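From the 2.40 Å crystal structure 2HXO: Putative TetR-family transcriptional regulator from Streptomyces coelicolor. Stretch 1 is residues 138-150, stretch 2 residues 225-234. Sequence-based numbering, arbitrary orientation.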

# COMPACT_ATOMS: atom_id res chain seq x y z
N ALA A 138 16.58 -12.24 -14.68
CA ALA A 138 17.94 -12.66 -14.33
C ALA A 138 17.89 -13.74 -13.24
O ALA A 138 18.81 -14.55 -13.12
CB ALA A 138 18.75 -11.46 -13.85
N MSE A 139 16.83 -13.75 -12.45
CA MSE A 139 16.68 -14.73 -11.38
C MSE A 139 16.21 -16.10 -11.90
O MSE A 139 16.03 -17.03 -11.12
CB MSE A 139 15.70 -14.21 -10.33
CG MSE A 139 16.31 -13.17 -9.43
SE MSE A 139 15.05 -12.21 -8.33
CE MSE A 139 14.55 -13.61 -7.14
N GLY A 140 16.03 -16.21 -13.21
CA GLY A 140 15.61 -17.49 -13.76
C GLY A 140 14.12 -17.81 -13.59
O GLY A 140 13.73 -18.97 -13.58
N VAL A 141 13.30 -16.79 -13.41
CA VAL A 141 11.87 -16.99 -13.25
C VAL A 141 11.23 -17.34 -14.60
O VAL A 141 11.39 -16.61 -15.58
CB VAL A 141 11.19 -15.72 -12.69
CG1 VAL A 141 9.66 -15.89 -12.72
CG2 VAL A 141 11.70 -15.41 -11.28
N PRO A 142 10.48 -18.45 -14.67
CA PRO A 142 9.83 -18.82 -15.94
C PRO A 142 9.04 -17.63 -16.46
O PRO A 142 8.47 -16.86 -15.68
CB PRO A 142 8.94 -20.00 -15.54
CG PRO A 142 9.74 -20.66 -14.46
CD PRO A 142 10.23 -19.46 -13.63
N GLU A 143 9.01 -17.48 -17.78
CA GLU A 143 8.29 -16.38 -18.41
C GLU A 143 6.82 -16.26 -17.97
O GLU A 143 6.28 -15.15 -17.92
CB GLU A 143 8.38 -16.50 -19.93
CG GLU A 143 7.38 -15.65 -20.72
CD GLU A 143 7.80 -15.42 -22.18
OE1 GLU A 143 8.36 -16.36 -22.80
OE2 GLU A 143 7.56 -14.31 -22.70
N ALA A 144 6.18 -17.38 -17.66
CA ALA A 144 4.78 -17.35 -17.24
C ALA A 144 4.58 -16.61 -15.92
O ALA A 144 3.45 -16.22 -15.58
CB ALA A 144 4.22 -18.77 -17.14
N HIS A 145 5.66 -16.38 -15.18
CA HIS A 145 5.52 -15.67 -13.91
C HIS A 145 6.19 -14.30 -13.86
O HIS A 145 6.20 -13.66 -12.81
CB HIS A 145 6.07 -16.54 -12.78
CG HIS A 145 5.39 -17.86 -12.66
ND1 HIS A 145 4.07 -17.99 -12.26
CD2 HIS A 145 5.84 -19.12 -12.90
CE1 HIS A 145 3.74 -19.27 -12.26
NE2 HIS A 145 4.79 -19.98 -12.64
N TRP A 146 6.72 -13.84 -14.99
CA TRP A 146 7.40 -12.54 -15.02
C TRP A 146 6.54 -11.39 -14.50
O TRP A 146 7.01 -10.55 -13.72
CB TRP A 146 7.87 -12.17 -16.43
CG TRP A 146 9.00 -12.99 -16.96
CD1 TRP A 146 9.73 -13.93 -16.30
CD2 TRP A 146 9.48 -12.98 -18.31
NE1 TRP A 146 10.62 -14.54 -17.16
CE2 TRP A 146 10.50 -13.97 -18.40
CE3 TRP A 146 9.16 -12.25 -19.46
CZ2 TRP A 146 11.18 -14.25 -19.60
CZ3 TRP A 146 9.84 -12.52 -20.66
CH2 TRP A 146 10.84 -13.52 -20.72
N PHE A 147 5.28 -11.35 -14.93
CA PHE A 147 4.40 -10.27 -14.50
C PHE A 147 3.95 -10.46 -13.07
O PHE A 147 3.88 -9.50 -12.29
CB PHE A 147 3.17 -10.16 -15.41
CG PHE A 147 2.39 -8.90 -15.18
CD1 PHE A 147 3.01 -7.65 -15.30
CD2 PHE A 147 1.04 -8.94 -14.81
CE1 PHE A 147 2.31 -6.45 -15.05
CE2 PHE A 147 0.33 -7.76 -14.56
CZ PHE A 147 0.96 -6.51 -14.68
N THR A 148 3.65 -11.71 -12.71
CA THR A 148 3.21 -12.01 -11.37
C THR A 148 4.29 -11.61 -10.35
O THR A 148 4.02 -10.88 -9.39
CB THR A 148 2.90 -13.52 -11.22
OG1 THR A 148 1.90 -13.90 -12.16
CG2 THR A 148 2.38 -13.83 -9.83
N ALA A 149 5.51 -12.08 -10.58
CA ALA A 149 6.62 -11.78 -9.69
C ALA A 149 6.87 -10.28 -9.60
O ALA A 149 7.04 -9.72 -8.52
CB ALA A 149 7.87 -12.50 -10.16
N SER A 150 6.87 -9.61 -10.75
CA SER A 150 7.11 -8.17 -10.78
C SER A 150 6.04 -7.37 -10.08
O SER A 150 6.35 -6.42 -9.35
CB SER A 150 7.23 -7.70 -12.23
OG SER A 150 8.37 -8.28 -12.83
N VAL A 225 9.92 -11.57 -0.06
CA VAL A 225 9.25 -11.75 -1.35
C VAL A 225 10.24 -12.30 -2.37
O VAL A 225 9.91 -13.22 -3.12
CB VAL A 225 8.66 -10.41 -1.89
CG1 VAL A 225 7.94 -10.66 -3.21
CG2 VAL A 225 7.68 -9.82 -0.87
N LEU A 226 11.45 -11.74 -2.40
CA LEU A 226 12.49 -12.20 -3.33
C LEU A 226 12.82 -13.67 -3.12
O LEU A 226 13.07 -14.38 -4.06
CB LEU A 226 13.76 -11.34 -3.18
CG LEU A 226 13.63 -9.90 -3.70
CD1 LEU A 226 14.80 -9.05 -3.19
CD2 LEU A 226 13.56 -9.92 -5.23
N THR A 227 12.80 -14.13 -1.87
CA THR A 227 13.07 -15.55 -1.59
C THR A 227 11.96 -16.42 -2.19
O THR A 227 12.22 -17.50 -2.72
CB THR A 227 13.15 -15.79 -0.08
OG1 THR A 227 14.27 -15.06 0.44
CG2 THR A 227 13.34 -17.28 0.22
N GLY A 228 10.72 -15.93 -2.10
CA GLY A 228 9.61 -16.67 -2.68
C GLY A 228 9.75 -16.68 -4.19
O GLY A 228 9.52 -17.70 -4.84
N ILE A 229 10.17 -15.55 -4.75
CA ILE A 229 10.32 -15.45 -6.19
C ILE A 229 11.44 -16.35 -6.68
O ILE A 229 11.30 -17.00 -7.72
CB ILE A 229 10.58 -13.98 -6.60
CG1 ILE A 229 9.30 -13.16 -6.40
CG2 ILE A 229 11.03 -13.91 -8.05
CD1 ILE A 229 9.44 -11.66 -6.60
N THR A 230 12.54 -16.42 -5.93
CA THR A 230 13.65 -17.27 -6.34
C THR A 230 13.25 -18.75 -6.42
O THR A 230 13.85 -19.50 -7.18
CB THR A 230 14.93 -17.13 -5.41
OG1 THR A 230 14.74 -17.85 -4.18
CG2 THR A 230 15.20 -15.70 -5.09
N ALA A 231 12.23 -19.16 -5.65
CA ALA A 231 11.77 -20.55 -5.69
C ALA A 231 10.95 -20.85 -6.96
O ALA A 231 10.56 -21.99 -7.20
CB ALA A 231 10.96 -20.88 -4.43
N LEU A 232 10.69 -19.83 -7.78
CA LEU A 232 9.94 -20.01 -9.03
C LEU A 232 10.85 -20.62 -10.10
O LEU A 232 10.39 -21.13 -11.12
CB LEU A 232 9.41 -18.68 -9.55
CG LEU A 232 8.23 -18.04 -8.80
CD1 LEU A 232 8.00 -16.65 -9.37
CD2 LEU A 232 6.96 -18.93 -8.97
N HIS A 233 12.16 -20.54 -9.88
CA HIS A 233 13.09 -21.12 -10.84
C HIS A 233 13.20 -22.62 -10.58
O HIS A 233 13.38 -23.04 -9.44
CB HIS A 233 14.47 -20.50 -10.72
CG HIS A 233 15.48 -21.16 -11.61
ND1 HIS A 233 15.47 -21.01 -12.98
CD2 HIS A 233 16.43 -22.08 -11.34
CE1 HIS A 233 16.38 -21.81 -13.51
NE2 HIS A 233 16.97 -22.47 -12.53
N ARG A 234 13.09 -23.41 -11.64
CA ARG A 234 13.19 -24.85 -11.52
C ARG A 234 14.40 -25.38 -12.29
O ARG A 234 14.65 -24.97 -13.43
CB ARG A 234 11.91 -25.52 -12.04
CG ARG A 234 10.66 -25.18 -11.24
CD ARG A 234 10.96 -25.18 -9.75
NE ARG A 234 9.74 -25.17 -8.96
CZ ARG A 234 8.99 -26.25 -8.75
NH1 ARG A 234 9.33 -27.41 -9.28
NH2 ARG A 234 7.88 -26.15 -8.01
O HOH W 1 16.41 -17.84 -8.83

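This is a mostly apolar contact between a helix-ending segment and a helix-leading loop, fastened at its exposed edge by one direct hydrogen bond and burying 527 Å² in all, counting both sides.

The apolar part is built from a few side chains. Met139, present as selenomethionine, points its CA-to-CB bond toward the other stretch and extends along the helix of stretch 2. Its SE lies 4.1 Å from Leu226 CD2, and its CE comes 3.6 Å from Ile229 CG2. A long, flexible side chain suits this position because it can reach a full helical turn of its partner. The same CE is modelled 3.0 Å from Thr230 CG2, too close for the distance to carry weight.

Ile229 and Leu232 take up the rest. Ile229 is branched at CB: its CG2 sits 3.6 Å from Val141 CG2 and also reaches Ala149 CB at 4.1 Å, while its CD1 lies 4.0 Å from Ala149 CB. Val141 CG1 also lies 3.8 Å from Leu232 CD1. Ala149, in its helix, points toward the partner with a single methyl, and its CB also lies 4.2 Å from Leu232 CD1. That one methyl therefore lies against both Ile229 and Leu232.

Leu232 lies in the type I turn from Thr230 to His233, and its CA-to-CB bond points toward the other stretch. Besides meeting Val141 and Ala149, its CD1 lies 3.9 Å from His145 CB; its CD2 lies over the face of the His145 ring, 4.2 Å from the ring centroid and 15° off the normal, a CH-pi contact. Pro142 packs at the margin, its CD 4.2 Å from Leu232 CB.

The one direct hydrogen bond joins His233 and Gly140. His233 ND1 donates to Gly140 O at 2.7 Å with an N-H...O angle of 152°, and the acceptor lies near the plane of the imidazole, at its edge. The CA of His233 approaches that same Gly140 O at 3.5 Å, so side chain and backbone of one residue converge on one carbonyl. Gly140 is the first residue to leave helical phi/psi after the preceding helix, in a Schellman motif with positive phi. Glycine is called for twice here: a CB would jam against the carbonyl of Met139, and it would fall 2.6 Å from His233 ND1. Close by, a water donates to Met139 O at 2.5 Å and, weakly, to Thr230 O at 3.5 Å.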